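Local structure of probable phenazine-specific methyltransferase (Pseudomonas aeruginosa, 2IP2) at the interface of chains A and B. The protein transfers a methyl group from S-adenosyl-L-methionine to N5 of phenazine-1-carboxylate, giving 5-methylphenazine-1-carboxylate on the way to the virulence pigment pyocyanin. Numbering follows the deposited sequence. Chains: chain A/B, Probable phenazine-specific methyltransferase.

The interface of chains A and B. Residues chain A 17, 20-21, 64, 68; chain B 15, 282-283, 286, 289.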
loop_
_atom_site.group_PDB
_atom_site.type_symbol
_atom_site.label_atom_id
_atom_site.label_comp_id
_atom_site.label_asym_id
_atom_site.label_seq_id
_atom_site.Cartn_x
_atom_site.Cartn_y
_atom_site.Cartn_z
ATOM N N THR A 17 2.062 5.533 2.309
ATOM C CA THR A 17 2.085 4.649 3.505
ATOM C C THR A 17 1.162 3.443 3.349
ATOM O O THR A 17 1.113 2.504 4.232
ATOM C CB THR A 17 1.706 5.382 4.799
ATOM O OG1 THR A 17 0.368 5.900 4.671
ATOM C CG2 THR A 17 2.686 6.576 5.145
ATOM N N TRP A 20 2.411 -0.009 4.064
ATOM C CA TRP A 20 2.510 -0.586 5.433
ATOM C C TRP A 20 1.214 -1.330 5.832
ATOM O O TRP A 20 1.240 -2.353 6.585
ATOM C CB TRP A 20 2.827 0.547 6.448
ATOM C CG TRP A 20 4.024 1.434 6.048
ATOM C CD1 TRP A 20 5.044 1.132 5.170
ATOM C CD2 TRP A 20 4.337 2.708 6.594
ATOM N NE1 TRP A 20 5.943 2.164 5.134
ATOM C CE2 TRP A 20 5.539 3.150 5.983
ATOM C CE3 TRP A 20 3.680 3.556 7.512
ATOM C CZ2 TRP A 20 6.159 4.417 6.297
ATOM C CZ3 TRP A 20 4.297 4.809 7.846
ATOM C CH2 TRP A 20 5.506 5.240 7.188
ATOM N N LYS A 21 0.052 -0.808 5.385
ATOM C CA LYS A 21 -1.193 -1.510 5.621
ATOM C C LYS A 21 -1.142 -2.886 4.943
ATOM O O LYS A 21 -1.631 -3.856 5.519
ATOM C CB LYS A 21 -2.414 -0.728 5.092
ATOM C CG LYS A 21 -2.622 0.590 5.843
ATOM C CD LYS A 21 -3.523 1.674 5.079
ATOM C CE LYS A 21 -4.896 1.041 4.824
ATOM N NZ LYS A 21 -5.700 1.955 3.956
ATOM N N LEU A 64 -4.659 -1.082 14.887
ATOM C CA LEU A 64 -4.534 -0.672 13.494
ATOM C C LEU A 64 -5.549 -1.384 12.582
ATOM O O LEU A 64 -6.269 -0.747 11.800
ATOM C CB LEU A 64 -3.092 -0.968 13.023
ATOM C CG LEU A 64 -2.719 -0.490 11.626
ATOM C CD1 LEU A 64 -1.215 -0.302 11.566
ATOM C CD2 LEU A 64 -3.199 -1.495 10.552
ATOM N N PHE A 68 -9.087 0.126 10.574
ATOM C CA PHE A 68 -9.349 0.001 9.162
ATOM C C PHE A 68 -10.423 -1.071 8.879
ATOM O O PHE A 68 -10.556 -1.589 7.758
ATOM C CB PHE A 68 -8.007 -0.251 8.398
ATOM C CG PHE A 68 -7.170 1.009 8.169
ATOM C CD1 PHE A 68 -7.589 1.984 7.231
ATOM C CD2 PHE A 68 -5.937 1.186 8.812
ATOM C CE1 PHE A 68 -6.830 3.124 6.991
ATOM C CE2 PHE A 68 -5.159 2.321 8.565
ATOM C CZ PHE A 68 -5.607 3.309 7.664
ATOM N N VAL B 15 -6.639 -2.895 -0.072
ATOM C CA VAL B 15 -5.639 -2.797 1.012
ATOM C C VAL B 15 -4.430 -3.662 0.641
ATOM O O VAL B 15 -3.304 -3.232 0.801
ATOM C CB VAL B 15 -6.234 -3.249 2.393
ATOM C CG1 VAL B 15 -5.119 -3.286 3.459
ATOM C CG2 VAL B 15 -7.251 -2.263 2.821
ATOM N N PRO B 282 -7.619 6.037 11.995
ATOM C CA PRO B 282 -6.841 4.952 11.354
ATOM C C PRO B 282 -5.414 5.373 11.004
ATOM O O PRO B 282 -4.482 4.631 11.303
ATOM C CB PRO B 282 -7.655 4.637 10.123
ATOM C CG PRO B 282 -9.099 4.946 10.537
ATOM C CD PRO B 282 -8.952 6.210 11.368
ATOM N N MET B 283 -5.225 6.588 10.467
ATOM C CA MET B 283 -3.853 7.049 10.201
ATOM C C MET B 283 -2.994 7.189 11.450
ATOM O O MET B 283 -1.767 6.879 11.429
ATOM C CB MET B 283 -3.840 8.333 9.319
ATOM C CG MET B 283 -4.200 8.061 7.820
ATOM S SD MET B 283 -3.108 6.833 7.038
ATOM C CE MET B 283 -1.611 7.705 7.145
ATOM N N LEU B 286 -1.786 3.823 12.229
ATOM C CA LEU B 286 -0.774 3.356 11.237
ATOM C C LEU B 286 0.619 3.937 11.599
ATOM O O LEU B 286 1.625 3.186 11.601
ATOM C CB LEU B 286 -1.210 3.797 9.802
ATOM C CG LEU B 286 -0.309 3.282 8.653
ATOM C CD1 LEU B 286 -0.059 1.791 8.747
ATOM C CD2 LEU B 286 -0.786 3.629 7.202
ATOM N N VAL B 289 2.174 1.944 14.499
ATOM C CA VAL B 289 2.864 0.644 14.156
ATOM C C VAL B 289 4.193 0.938 13.483
ATOM O O VAL B 289 5.212 0.222 13.647
ATOM C CB VAL B 289 1.942 -0.388 13.373
ATOM C CG1 VAL B 289 1.537 0.103 11.989
ATOM C CG2 VAL B 289 2.570 -1.855 13.333
#
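With its CG anti to the backbone N (chi1 -175°), B:Leu286 on helix 282-295 of the methyltransferase region points both methyls at the partner's N-terminal dimerisation domain, between A:Thr17, A:Trp20 and A:Lys21 of helix 6-30 and A:Leu64 of helix 55-67. This is the homodimer interface of a class I O-methyltransferase-type enzyme, and its two-fold symmetry repeats the patch with the chains exchanged. No nitrogen or oxygen of one chain lies within bonding reach of the other in this patch. B:Leu286 CD1 packs against A:Trp20 CB at 3.9 Å and also reaches A:Leu64 CD1 (3.7 Å). B:Leu286 CD2 lies 3.6 Å from the hydroxyl OG1 of A:Thr17 and 3.8 Å from the aliphatic CG of A:Lys21, whose chain crosses the leucine at about a right angle. From one turn earlier, the bent chain of B:Met283 brings its terminal methyl CE to 3.6 Å from A:Thr17 OG1.

At the start of the B helix, B:Pro282 lays CB over one face of the A:Phe68 ring, 3.6 Å from the centroid, in a CH-pi contact. A:Lys21 CE sits over the centre of the opposite face; a bend at chi3 (59°) helps carry it there, and the ring is sandwiched between its own chain and the partner. Further back along that lysine, B:Val15 CG1 lies 4.1 Å from A:Lys21 CB, a looser contact that brings in the partner's own N-terminal helix.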